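Extracellular endo-alpha-(1->5)-L-arabinanase 1 (Bacillus subtilis, PDB 1UV4) cleaves internal alpha-1,5-linked L-arabinofuranosyl bonds in linear arabinan and branched sugar-beet arabinan, contributing to plant cell-wall breakdown as a secreted, calcium-binding hydrolase. Local coordinates at residues 64-69 and 98-103; 71-76 and 89-94; 194-199 and 221-226. All coordinates share one frame; numbering follows the deposited sequence.

The chain passes from strand 49-54, the last of one propeller blade, through the loop holding 64-69 to strand 74-81, the first of the next. Contact 1 opens in that loop and closes on strand 99-106, the third strand of this second blade. Contact 2 nests inside it: 71-76 runs into, and 89-94 out of, the hairpin of strands 74-81 and 84-91. The two contacts touch, since V91 pairs with A100 and the hydroxyls of S92 and S99 meet. Contact 3 follows in series, tying strand 195-203 to the loop after strand 212-220 in another blade; it lies about 12 Å from contact 2, nearest atoms, across the chain's centre.

Contact 1: residues 64-69 and 98-103; sequences NYVPNY and TSAIGL
The interblade loop before strand 74-81 rests on the beginning of strand 99-106, with V66 wedged against T98, S99 and A100. V66 spreads its two methyls along the backbone of T98 to A100. V66 CG1, anti to its own backbone N (chi1 -172°), approaches T98 O at 3.6 Å, while V66 CG2 meets A100 N at 3.6 Å and packs 4.0 Å from A100 CB. One residue earlier the roles reverse: the methyl T98 CG2 reaches Y65 O at 3.6 Å, and Y65 CB comes within 4.3 Å of A100 CB. The Y65 ring then swings off toward L119 and R122 of strand 115-123. Strand 99-106 is the third in a four-stranded antiparallel blade of the five-bladed propeller characteristic of glycosyl hydrolase family 43, and the loop packs over the side of it that carries A100 CB; V66 also touches V91 on the adjoining strand 84-91. S99 turns its CB away from the loop, and its hydroxyl OG is hydrogen-bonded to N130 OD1 and S92 OG. N130 probably binds substrate, as in related enzymes, which puts the other face of this strand close to the substrate site.

Contact 2: residues 71-76 and 89-94; sequences QNQWAP and YSVSSF
The W74 indole lies against S92 and F94, and its six-membered ring takes S92 CB over one face, 3.8 Å from the ring centroid. The F94 ring plane is nearly parallel to the indole plane, 10° apart, but slid so far that little of one ring lies over the other; the touch is W74 CZ2 to F94 CD1, 3.5 Å. The backbone carbonyl carbon of S93 lies at the indole edge. Placing CG anti to the carbonyl carbon of W74 (chi1 -47°) carries the indole along the partner segment. At its base W74 and S90 form an antiparallel hydrogen-bonded pair, W74 N to S90 O at 2.9 Å. W74 O is gripped twice, by S90 N in the carbonyl plane and by S90 OG, 2.9 Å away and well above that plane. Q73 CG packs against V91 CG2 (4.1 Å), the two side chains running together. Water 1 joins N72 O, Q73 NE2 and S92 N beyond the paired residues. S90 OG also binds D133 N; D133 is inferred to tune the catalytic acid. Strand 84-91 pairs onward through V91 with A100, while W74 rests on T29 of strand 23-29 and Q73, P76 and Y89 meet L37 of strand 37-42, both in the preceding blade.

Contact 3: residues 194-199 and 221-226; sequences GYYYLM and KSITGP
G194 O accepts two donors: water 2 at 2.8 Å and the ammonium K221 NZ at 3.3 Å, the latter well above the carbonyl plane, 64° out of it. The same water donates to K221 O at 2.6 Å, so it bridges the two backbones. The K221 side chain, bent at chi2 (-71°), doubles back over one face of the Y195 ring. K221 NZ stands 3.6 Å from the Y195 ring centroid in a cation-pi contact, 19° off the ring normal, and K221 CE adds a CH-pi contact beside it. R219 of strand 212-220 is a second cation-pi partner of this ring. I223 CB sits almost centrally over a face of Y196, 3.7 Å from the Y196 ring centroid, and K221 O meets the ring edge at Y196 CD2, 3.4 Å. The Y196 hydroxyl is bonded to K140 N. The contact fastens strand 195-203 of a propeller blade to the loop leaving strand 212-220, where S222 to G225 form a type I turn closed by G225 N to S222 O. With a carbonyl oxygen and a tyrosine face both turned to K221 NZ, the surroundings would probably favour the charged form of this lysine, although the residue lies exposed.

Contact 1: residues 64-69 and 98-103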
ATOM      1  N   ASN A  64      18.366  13.681   4.045  1.00 14.54           N
ATOM      2  CA  ASN A  64      17.965  15.001   4.516  1.00 14.62           C
ATOM      3  C   ASN A  64      16.687  14.964   5.328  1.00 14.31           C
ATOM      4  O   ASN A  64      16.407  15.908   6.069  1.00 14.51           O
ATOM      5  CB  ASN A  64      17.733  15.977   3.356  1.00 14.57           C
ATOM      6  CG  ASN A  64      18.978  16.176   2.501  1.00 18.29           C
ATOM      7  OD1 ASN A  64      20.107  15.977   2.973  1.00 22.79           O
ATOM      8  ND2 ASN A  64      18.779  16.601   1.259  1.00 20.01           N
ATOM      9  N   TYR A  65      15.884  13.930   5.119  1.00 14.28           N
ATOM     10  CA  TYR A  65      14.579  13.785   5.790  1.00 13.94           C
ATOM     11  C   TYR A  65      14.528  12.602   6.743  1.00 14.44           C
ATOM     12  O   TYR A  65      13.835  12.640   7.777  1.00 14.75           O
ATOM     13  CB  TYR A  65      13.436  13.712   4.763  1.00 14.60           C
ATOM     14  CG  TYR A  65      13.343  14.947   3.938  1.00 15.87           C
ATOM     15  CD1 TYR A  65      12.984  16.150   4.496  1.00 21.23           C
ATOM     16  CD2 TYR A  65      13.714  14.935   2.596  1.00 19.60           C
ATOM     17  CE1 TYR A  65      12.939  17.303   3.748  1.00 21.91           C
ATOM     18  CE2 TYR A  65      13.661  16.070   1.837  1.00 21.30           C
ATOM     19  CZ  TYR A  65      13.304  17.256   2.430  1.00 21.78           C
ATOM     20  OH  TYR A  65      13.237  18.359   1.668  1.00 25.48           O
ATOM     21  N   VAL A  66      15.265  11.550   6.433  1.00 13.87           N
ATOM     22  CA  VAL A  66      15.314  10.327   7.216  1.00 14.68           C
ATOM     23  C   VAL A  66      16.773   9.941   7.428  1.00 15.40           C
ATOM     24  O   VAL A  66      17.287   9.009   6.796  1.00 15.75           O
ATOM     25  CB  VAL A  66      14.552   9.186   6.500  1.00 14.63           C
ATOM     26  CG1 VAL A  66      14.411   7.923   7.378  1.00 15.59           C
ATOM     27  CG2 VAL A  66      13.183   9.649   6.017  1.00 16.12           C
ATOM     28  N   PRO A  67      17.450  10.666   8.286  1.00 15.86           N
ATOM     29  CA  PRO A  67      18.889  10.461   8.447  1.00 17.53           C
ATOM     30  C   PRO A  67      19.365   9.026   8.615  1.00 19.66           C
ATOM     31  O   PRO A  67      20.440   8.715   8.111  1.00 21.10           O
ATOM     32  CB  PRO A  67      19.220  11.273   9.689  1.00 17.32           C
ATOM     33  CG  PRO A  67      18.056  12.136   9.970  1.00 16.60           C
ATOM     34  CD  PRO A  67      16.962  11.824   9.040  1.00 15.91           C
ATOM     35  N   ASN A  68      18.668   8.160   9.317  1.00 20.19           N
ATOM     36  CA  ASN A  68      19.305   6.825   9.439  1.00 21.25           C
ATOM     37  C   ASN A  68      18.362   5.793   8.892  1.00 19.77           C
ATOM     38  O   ASN A  68      18.007   4.777   9.514  1.00 20.57           O
ATOM     39  CB  ASN A  68      19.840   6.569  10.843  1.00 22.34           C
ATOM     40  CG  ASN A  68      21.134   7.327  11.093  1.00 25.18           C
ATOM     41  OD1 ASN A  68      21.110   8.472  11.561  1.00 27.40           O
ATOM     42  ND2 ASN A  68      22.287   6.710  10.740  1.00 28.80           N
ATOM     43  N   TYR A  69      17.936   6.089   7.664  1.00 16.98           N
ATOM     44  CA  TYR A  69      16.991   5.226   6.978  1.00 15.25           C
ATOM     45  C   TYR A  69      17.579   3.836   6.843  1.00 13.93           C
ATOM     46  O   TYR A  69      18.801   3.657   6.639  1.00 13.82           O
ATOM     47  CB  TYR A  69      16.560   5.786   5.609  1.00 15.32           C
ATOM     48  CG  TYR A  69      17.618   5.974   4.560  1.00 13.23           C
ATOM     49  CD1 TYR A  69      18.006   4.927   3.735  1.00 12.89           C
ATOM     50  CD2 TYR A  69      18.250   7.187   4.411  1.00 14.19           C
ATOM     51  CE1 TYR A  69      18.987   5.093   2.797  1.00 12.48           C
ATOM     52  CE2 TYR A  69      19.203   7.395   3.449  1.00 13.80           C
ATOM     53  CZ  TYR A  69      19.578   6.342   2.634  1.00 12.04           C
ATOM     54  OH  TYR A  69      20.554   6.591   1.717  1.00 13.88           O
ATOM     55  N   THR A  98       9.784   9.008  11.824  1.00 12.55           N
ATOM     56  CA  THR A  98      10.602   9.852  10.981  1.00 13.42           C
ATOM     57  C   THR A  98      10.805   9.112   9.656  1.00 13.33           C
ATOM     58  O   THR A  98      11.597   8.182   9.560  1.00 13.71           O
ATOM     59  CB  THR A  98      11.900  10.166  11.667  1.00 13.31           C
ATOM     60  OG1 THR A  98      11.627  10.858  12.892  1.00 14.41           O
ATOM     61  CG2 THR A  98      12.714  11.142  10.832  1.00 13.47           C
ATOM     62  N   SER A  99      10.054   9.559   8.655  1.00 13.59           N
ATOM     63  CA  SER A  99       9.859   8.838   7.406  1.00 13.23           C
ATOM     64  C   SER A  99       9.555   9.774   6.264  1.00 13.80           C
ATOM     65  O   SER A  99       9.209  10.923   6.460  1.00 14.27           O
ATOM     66  CB  SER A  99       8.689   7.847   7.525  1.00 13.51           C
ATOM     67  OG  SER A  99       8.793   6.982   8.623  1.00 13.52           O
ATOM     68  N   ALA A 100       9.696   9.276   5.036  1.00 13.61           N
ATOM     69  CA  ALA A 100       9.324  10.081   3.873  1.00 13.95           C
ATOM     70  C   ALA A 100       8.768   9.207   2.787  1.00 15.27           C
ATOM     71  O   ALA A 100       9.150   8.054   2.643  1.00 14.56           O
ATOM     72  CB  ALA A 100      10.512  10.839   3.331  1.00 14.64           C
ATOM     73  N   ILE A 101       7.848   9.767   2.026  1.00 14.34           N
ATOM     74  CA  ILE A 101       7.372   9.128   0.803  1.00 14.98           C
ATOM     75  C   ILE A 101       8.014   9.868  -0.349  1.00 14.40           C
ATOM     76  O   ILE A 101       7.963  11.093  -0.420  1.00 13.81           O
ATOM     77  CB  ILE A 101       5.799   9.144   0.692  1.00 13.68           C
ATOM     78  CG1 ILE A 101       5.185   8.225   1.728  1.00 14.36           C
ATOM     79  CG2 ILE A 101       5.321   8.804  -0.722  1.00 14.85           C
ATOM     80  CD1 ILE A 101       3.742   8.518   2.055  1.00 15.68           C
ATOM     81  N   GLY A 102       8.633   9.091  -1.246  1.00 13.51           N
ATOM     82  CA  GLY A 102       9.228   9.618  -2.465  1.00 13.49           C
ATOM     83  C   GLY A 102       8.428   9.161  -3.678  1.00 12.83           C
ATOM     84  O   GLY A 102       7.522   8.326  -3.592  1.00 12.33           O
ATOM     85  N   LEU A 103       8.758   9.747  -4.796  1.00 12.58           N
ATOM     86  CA  LEU A 103       8.092   9.464  -6.088  1.00 12.71           C
ATOM     87  C   LEU A 103       9.135   9.311  -7.167  1.00 12.04           C
ATOM     88  O   LEU A 103      10.058  10.146  -7.283  1.00 12.93           O
ATOM     89  CB  LEU A 103       7.159  10.623  -6.493  1.00 12.80           C
ATOM     90  CG  LEU A 103       6.433  10.514  -7.833  1.00 11.55           C
ATOM     91  CD1 LEU A 103       5.504   9.363  -7.843  1.00 13.84           C
ATOM     92  CD2 LEU A 103       5.673  11.860  -8.130  1.00 13.17           C
TER

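Contact 2: residues 71-76 and 89-94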
ATOM      1  N   GLN A  71      18.142   0.342   4.850  1.00 13.44           N
ATOM      2  CA  GLN A  71      18.656   0.267   3.472  1.00 13.23           C
ATOM      3  C   GLN A  71      17.554  -0.147   2.501  1.00 13.62           C
ATOM      4  O   GLN A  71      17.603   0.245   1.352  1.00 12.15           O
ATOM      5  CB  GLN A  71      19.829  -0.642   3.351  1.00 13.73           C
ATOM      6  CG  GLN A  71      19.563  -2.088   3.658  1.00 16.45           C
ATOM      7  CD  GLN A  71      20.815  -2.934   3.525  1.00 17.46           C
ATOM      8  OE1 GLN A  71      21.818  -2.487   2.940  1.00 20.58           O
ATOM      9  NE2 GLN A  71      20.796  -4.105   4.118  1.00 20.95           N
ATOM     10  N   ASN A  72      16.555  -0.908   2.961  1.00 12.43           N
ATOM     11  CA  ASN A  72      15.464  -1.319   2.101  1.00 12.90           C
ATOM     12  C   ASN A  72      14.386  -0.263   2.131  1.00 12.35           C
ATOM     13  O   ASN A  72      14.055   0.320   3.180  1.00 12.01           O
ATOM     14  CB  ASN A  72      14.905  -2.718   2.492  1.00 11.53           C
ATOM     15  CG  ASN A  72      14.181  -2.776   3.865  1.00 16.12           C
ATOM     16  OD1 ASN A  72      13.205  -3.542   4.022  1.00 15.86           O
ATOM     17  ND2 ASN A  72      14.706  -2.067   4.864  1.00 16.64           N
ATOM     18  N   GLN A  73      13.802   0.024   0.967  1.00 11.71           N
ATOM     19  CA  GLN A  73      12.639   0.920   0.922  1.00 12.44           C
ATOM     20  C   GLN A  73      11.339   0.093   0.964  1.00 11.56           C
ATOM     21  O   GLN A  73      11.354  -1.105   0.745  1.00 11.37           O
ATOM     22  CB  GLN A  73      12.646   1.853  -0.287  1.00 12.01           C
ATOM     23  CG  GLN A  73      13.650   3.024  -0.098  1.00 14.18           C
ATOM     24  CD  GLN A  73      15.073   2.553   0.001  1.00 11.81           C
ATOM     25  OE1 GLN A  73      15.650   1.969  -0.919  1.00 11.90           O
ATOM     26  NE2 GLN A  73      15.682   2.792   1.151  1.00 11.60           N
ATOM     27  N   TRP A  74      10.234   0.735   1.357  1.00 11.50           N
ATOM     28  CA  TRP A  74       9.046  -0.024   1.749  1.00 12.55           C
ATOM     29  C   TRP A  74       7.790   0.335   0.980  1.00 12.54           C
ATOM     30  O   TRP A  74       7.556   1.481   0.605  1.00 13.20           O
ATOM     31  CB  TRP A  74       8.659   0.161   3.246  1.00 11.89           C
ATOM     32  CG  TRP A  74       9.726   0.042   4.270  1.00 11.22           C
ATOM     33  CD1 TRP A  74      11.006  -0.425   4.124  1.00 11.74           C
ATOM     34  CD2 TRP A  74       9.617   0.478   5.609  1.00 12.38           C
ATOM     35  NE1 TRP A  74      11.691  -0.330   5.318  1.00 14.11           N
ATOM     36  CE2 TRP A  74      10.857   0.230   6.239  1.00 11.76           C
ATOM     37  CE3 TRP A  74       8.589   1.058   6.358  1.00 13.63           C
ATOM     38  CZ2 TRP A  74      11.085   0.523   7.581  1.00 13.53           C
ATOM     39  CZ3 TRP A  74       8.847   1.335   7.711  1.00 13.39           C
ATOM     40  CH2 TRP A  74      10.063   1.074   8.277  1.00 13.86           C
ATOM     41  N   ALA A  75       6.951  -0.669   0.786  1.00 12.93           N
ATOM     42  CA  ALA A  75       5.542  -0.467   0.453  1.00 13.76           C
ATOM     43  C   ALA A  75       5.317   0.398  -0.788  1.00 14.03           C
ATOM     44  O   ALA A  75       4.707   1.439  -0.759  1.00 14.55           O
ATOM     45  CB  ALA A  75       4.805   0.050   1.680  1.00 13.06           C
ATOM     46  N   PRO A  76       5.865  -0.078  -1.906  1.00 12.78           N
ATOM     47  CA  PRO A  76       5.693   0.629  -3.174  1.00 13.41           C
ATOM     48  C   PRO A  76       4.243   0.634  -3.629  1.00 13.16           C
ATOM     49  O   PRO A  76       3.444  -0.226  -3.283  1.00 13.90           O
ATOM     50  CB  PRO A  76       6.603  -0.146  -4.100  1.00 13.07           C
ATOM     51  CG  PRO A  76       6.526  -1.486  -3.604  1.00 12.95           C
ATOM     52  CD  PRO A  76       6.579  -1.352  -2.064  1.00 12.85           C
ATOM     53  N   TYR A  89       6.847   5.375  -2.881  1.00 13.40           N
ATOM     54  CA  TYR A  89       7.530   4.389  -2.037  1.00 13.30           C
ATOM     55  C   TYR A  89       7.883   5.065  -0.706  1.00 12.73           C
ATOM     56  O   TYR A  89       7.859   6.289  -0.605  1.00 14.00           O
ATOM     57  CB  TYR A  89       8.771   3.829  -2.758  1.00 12.81           C
ATOM     58  CG  TYR A  89       9.756   4.913  -3.036  1.00 12.99           C
ATOM     59  CD1 TYR A  89       9.671   5.683  -4.187  1.00 13.64           C
ATOM     60  CD2 TYR A  89      10.733   5.241  -2.114  1.00 14.77           C
ATOM     61  CE1 TYR A  89      10.529   6.725  -4.407  1.00 13.73           C
ATOM     62  CE2 TYR A  89      11.574   6.246  -2.311  1.00 13.49           C
ATOM     63  CZ  TYR A  89      11.495   7.019  -3.465  1.00 11.62           C
ATOM     64  OH  TYR A  89      12.384   8.071  -3.674  1.00 13.59           O
ATOM     65  N   SER A  90       8.324   4.265   0.265  1.00 13.90           N
ATOM     66  CA  SER A  90       8.557   4.750   1.624  1.00 13.93           C
ATOM     67  C   SER A  90      10.031   4.616   1.991  1.00 13.71           C
ATOM     68  O   SER A  90      10.674   3.588   1.708  1.00 14.04           O
ATOM     69  CB  SER A  90       7.762   3.947   2.682  1.00 13.93           C
ATOM     70  OG  SER A  90       6.468   3.639   2.238  1.00 14.25           O
ATOM     71  N   VAL A  91      10.581   5.664   2.619  1.00 13.42           N
ATOM     72  CA  VAL A  91      11.916   5.647   3.177  1.00 12.46           C
ATOM     73  C   VAL A  91      11.762   5.793   4.701  1.00 12.68           C
ATOM     74  O   VAL A  91      11.189   6.755   5.141  1.00 13.26           O
ATOM     75  CB  VAL A  91      12.713   6.863   2.640  1.00 12.76           C
ATOM     76  CG1 VAL A  91      14.082   6.900   3.248  1.00 13.95           C
ATOM     77  CG2 VAL A  91      12.744   6.859   1.123  1.00 14.88           C
ATOM     78  N   SER A  92      12.252   4.843   5.480  1.00 12.35           N
ATOM     79  CA  SER A  92      11.992   4.908   6.921  1.00 12.13           C
ATOM     80  C   SER A  92      12.953   4.003   7.644  1.00 12.57           C
ATOM     81  O   SER A  92      13.914   3.490   7.073  1.00 12.24           O
ATOM     82  CB  SER A  92      10.529   4.485   7.124  1.00 12.87           C
ATOM     83  OG  SER A  92      10.104   4.633   8.465  1.00 13.72           O
ATOM     84  N   SER A  93      12.764   3.879   8.964  1.00 12.04           N
ATOM     85  CA  SER A  93      13.467   2.886   9.786  1.00 11.95           C
ATOM     86  C   SER A  93      12.450   2.225  10.716  1.00 12.03           C
ATOM     87  O   SER A  93      11.463   2.837  11.094  1.00 12.01           O
ATOM     88  CB  SER A  93      14.610   3.505  10.584  1.00 14.11           C
ATOM     89  OG  SER A  93      14.167   4.488  11.461  1.00 18.45           O
ATOM     90  N   PHE A  94      12.652   0.950  10.951  1.00 12.96           N
ATOM     91  CA  PHE A  94      11.678   0.141  11.680  1.00 13.12           C
ATOM     92  C   PHE A  94      11.200   0.792  12.984  1.00 12.75           C
ATOM     93  O   PHE A  94      12.021   1.090  13.874  1.00 14.60           O
ATOM     94  CB  PHE A  94      12.257  -1.225  11.990  1.00 13.77           C
ATOM     95  CG  PHE A  94      12.705  -2.020  10.757  1.00 15.20           C
ATOM     96  CD1 PHE A  94      11.874  -2.200   9.662  1.00 18.46           C
ATOM     97  CD2 PHE A  94      13.977  -2.596  10.725  1.00 19.02           C
ATOM     98  CE1 PHE A  94      12.299  -2.913   8.561  1.00 19.21           C
ATOM     99  CE2 PHE A  94      14.407  -3.310   9.600  1.00 17.02           C
ATOM    100  CZ  PHE A  94      13.558  -3.458   8.526  1.00 18.11           C
TER
HETATM  101  O   HOH W   1      14.168   3.066   3.822  1.00 19.14           O

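Contact 3: residues 194-199 and 221-226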
ATOM      1  N   GLY A 194     -20.399   4.509  -7.388  1.00 13.36           N
ATOM      2  CA  GLY A 194     -20.903   5.648  -6.673  1.00 13.33           C
ATOM      3  C   GLY A 194     -20.379   5.769  -5.273  1.00 12.50           C
ATOM      4  O   GLY A 194     -20.775   6.712  -4.606  1.00 14.88           O
ATOM      5  N   TYR A 195     -19.486   4.865  -4.853  1.00 11.84           N
ATOM      6  CA  TYR A 195     -18.841   4.958  -3.545  1.00 12.26           C
ATOM      7  C   TYR A 195     -17.335   4.916  -3.611  1.00 11.58           C
ATOM      8  O   TYR A 195     -16.752   4.231  -4.447  1.00 11.71           O
ATOM      9  CB  TYR A 195     -19.246   3.814  -2.593  1.00 12.61           C
ATOM     10  CG  TYR A 195     -20.633   3.881  -1.984  1.00 12.19           C
ATOM     11  CD1 TYR A 195     -20.873   4.634  -0.847  1.00 13.97           C
ATOM     12  CD2 TYR A 195     -21.679   3.154  -2.536  1.00 15.63           C
ATOM     13  CE1 TYR A 195     -22.131   4.683  -0.284  1.00 14.19           C
ATOM     14  CE2 TYR A 195     -22.942   3.210  -1.991  1.00 14.73           C
ATOM     15  CZ  TYR A 195     -23.145   3.961  -0.858  1.00 14.02           C
ATOM     16  OH  TYR A 195     -24.416   4.006  -0.315  1.00 17.52           O
ATOM     17  N   TYR A 196     -16.740   5.636  -2.683  1.00 11.12           N
ATOM     18  CA  TYR A 196     -15.334   5.452  -2.344  1.00 11.98           C
ATOM     19  C   TYR A 196     -15.213   4.313  -1.349  1.00 11.85           C
ATOM     20  O   TYR A 196     -15.960   4.230  -0.379  1.00 12.36           O
ATOM     21  CB  TYR A 196     -14.734   6.742  -1.796  1.00 11.32           C
ATOM     22  CG  TYR A 196     -14.715   7.832  -2.851  1.00 12.45           C
ATOM     23  CD1 TYR A 196     -13.709   7.902  -3.807  1.00 12.45           C
ATOM     24  CD2 TYR A 196     -15.718   8.783  -2.900  1.00 11.98           C
ATOM     25  CE1 TYR A 196     -13.675   8.895  -4.783  1.00 12.28           C
ATOM     26  CE2 TYR A 196     -15.707   9.779  -3.871  1.00 11.01           C
ATOM     27  CZ  TYR A 196     -14.676   9.844  -4.813  1.00 12.21           C
ATOM     28  OH  TYR A 196     -14.663  10.846  -5.766  1.00 11.39           O
ATOM     29  N   TYR A 197     -14.280   3.407  -1.613  1.00 11.94           N
ATOM     30  CA  TYR A 197     -13.971   2.299  -0.717  1.00 12.33           C
ATOM     31  C   TYR A 197     -12.561   2.392  -0.214  1.00 12.72           C
ATOM     32  O   TYR A 197     -11.637   2.570  -1.019  1.00 13.93           O
ATOM     33  CB  TYR A 197     -14.158   0.938  -1.402  1.00 12.27           C
ATOM     34  CG  TYR A 197     -15.593   0.654  -1.774  1.00 11.79           C
ATOM     35  CD1 TYR A 197     -16.480   0.036  -0.876  1.00 13.36           C
ATOM     36  CD2 TYR A 197     -16.089   1.042  -3.020  1.00 12.49           C
ATOM     37  CE1 TYR A 197     -17.806  -0.186  -1.217  1.00 13.99           C
ATOM     38  CE2 TYR A 197     -17.453   0.829  -3.368  1.00 12.97           C
ATOM     39  CZ  TYR A 197     -18.296   0.205  -2.472  1.00 11.43           C
ATOM     40  OH  TYR A 197     -19.617  -0.025  -2.801  1.00 12.10           O
ATOM     41  N   LEU A 198     -12.398   2.279   1.091  1.00 12.58           N
ATOM     42  CA  LEU A 198     -11.092   2.251   1.753  1.00 12.60           C
ATOM     43  C   LEU A 198     -10.889   0.876   2.389  1.00 13.04           C
ATOM     44  O   LEU A 198     -11.729   0.419   3.154  1.00 13.65           O
ATOM     45  CB  LEU A 198     -11.015   3.295   2.823  1.00 12.98           C
ATOM     46  CG  LEU A 198      -9.731   3.307   3.649  1.00 14.15           C
ATOM     47  CD1 LEU A 198      -8.497   3.658   2.830  1.00 14.15           C
ATOM     48  CD2 LEU A 198      -9.884   4.310   4.794  1.00 13.66           C
ATOM     49  N   MET A 199      -9.814   0.193   2.045  1.00 13.09           N
ATOM     50  CA  MET A 199      -9.358  -0.967   2.776  1.00 13.00           C
ATOM     51  C   MET A 199      -8.074  -0.614   3.518  1.00 12.84           C
ATOM     52  O   MET A 199      -7.253   0.138   3.014  1.00 13.81           O
ATOM     53  CB  MET A 199      -9.050  -2.130   1.853  1.00 14.57           C
ATOM     54  CG  MET A 199     -10.151  -2.556   1.011  1.00 15.29           C
ATOM     55  SD  MET A 199      -9.682  -4.084   0.095  1.00 21.77           S
ATOM     56  CE  MET A 199     -11.169  -4.444  -0.767  1.00 18.50           C
ATOM     57  N   LYS A 221     -19.524   8.226   0.463  1.00 13.58           N
ATOM     58  CA  LYS A 221     -19.916   8.927  -0.746  1.00 13.93           C
ATOM     59  C   LYS A 221     -18.862   9.987  -1.140  1.00 13.72           C
ATOM     60  O   LYS A 221     -18.740  10.330  -2.312  1.00 13.68           O
ATOM     61  CB  LYS A 221     -21.325   9.542  -0.596  1.00 14.66           C
ATOM     62  CG  LYS A 221     -22.443   8.520  -0.617  1.00 17.98           C
ATOM     63  CD  LYS A 221     -22.623   7.915  -2.046  1.00 23.82           C
ATOM     64  CE  LYS A 221     -23.913   7.126  -2.230  1.00 26.74           C
ATOM     65  NZ  LYS A 221     -23.801   6.257  -3.445  1.00 29.85           N
ATOM     66  N   SER A 222     -18.127  10.510  -0.167  1.00 13.79           N
ATOM     67  CA  SER A 222     -17.085  11.470  -0.471  1.00 15.06           C
ATOM     68  C   SER A 222     -15.716  10.884  -0.167  1.00 13.87           C
ATOM     69  O   SER A 222     -15.545  10.028   0.718  1.00 13.83           O
ATOM     70  CB  SER A 222     -17.318  12.768   0.279  1.00 17.27           C
ATOM     71  OG  SER A 222     -17.051  12.590   1.624  1.00 21.73           O
ATOM     72  N   ILE A 223     -14.721  11.334  -0.907  1.00 13.64           N
ATOM     73  CA  ILE A 223     -13.406  10.731  -0.771  1.00 13.18           C
ATOM     74  C   ILE A 223     -12.798  11.019   0.589  1.00 13.66           C
ATOM     75  O   ILE A 223     -11.990  10.233   1.110  1.00 12.54           O
ATOM     76  CB  ILE A 223     -12.483  11.094  -1.962  1.00 13.08           C
ATOM     77  CG1 ILE A 223     -11.280  10.137  -2.035  1.00 12.50           C
ATOM     78  CG2 ILE A 223     -12.035  12.536  -1.891  1.00 13.65           C
ATOM     79  CD1 ILE A 223     -10.385  10.301  -3.246  1.00 14.34           C
ATOM     80  N   THR A 224     -13.224  12.126   1.188  1.00 13.23           N
ATOM     81  CA  THR A 224     -12.701  12.524   2.477  1.00 13.46           C
ATOM     82  C   THR A 224     -13.445  11.939   3.656  1.00 14.21           C
ATOM     83  O   THR A 224     -13.075  12.215   4.820  1.00 14.96           O
ATOM     84  CB  THR A 224     -12.603  14.045   2.581  1.00 14.31           C
ATOM     85  OG1 THR A 224     -13.827  14.669   2.177  1.00 14.60           O
ATOM     86  CG2 THR A 224     -11.532  14.599   1.642  1.00 14.85           C
ATOM     87  N   GLY A 225     -14.450  11.103   3.392  1.00 14.10           N
ATOM     88  CA  GLY A 225     -15.134  10.345   4.424  1.00 13.45           C
ATOM     89  C   GLY A 225     -16.374  11.028   4.983  1.00 14.52           C
ATOM     90  O   GLY A 225     -16.801  12.076   4.494  1.00 14.80           O
ATOM     91  N   PRO A 226     -16.963  10.467   6.033  1.00 14.68           N
ATOM     92  CA  PRO A 226     -16.420   9.315   6.758  1.00 13.70           C
ATOM     93  C   PRO A 226     -16.658   8.009   6.073  1.00 13.21           C
ATOM     94  O   PRO A 226     -17.748   7.796   5.512  1.00 15.06           O
ATOM     95  CB  PRO A 226     -17.205   9.356   8.097  1.00 14.78           C
ATOM     96  CG  PRO A 226     -18.568   9.928   7.725  1.00 14.45           C
ATOM     97  CD  PRO A 226     -18.176  10.997   6.684  1.00 15.37           C
TER
HETATM   98  O   HOH W   2     -19.984   9.353  -4.374  1.00 30.43           O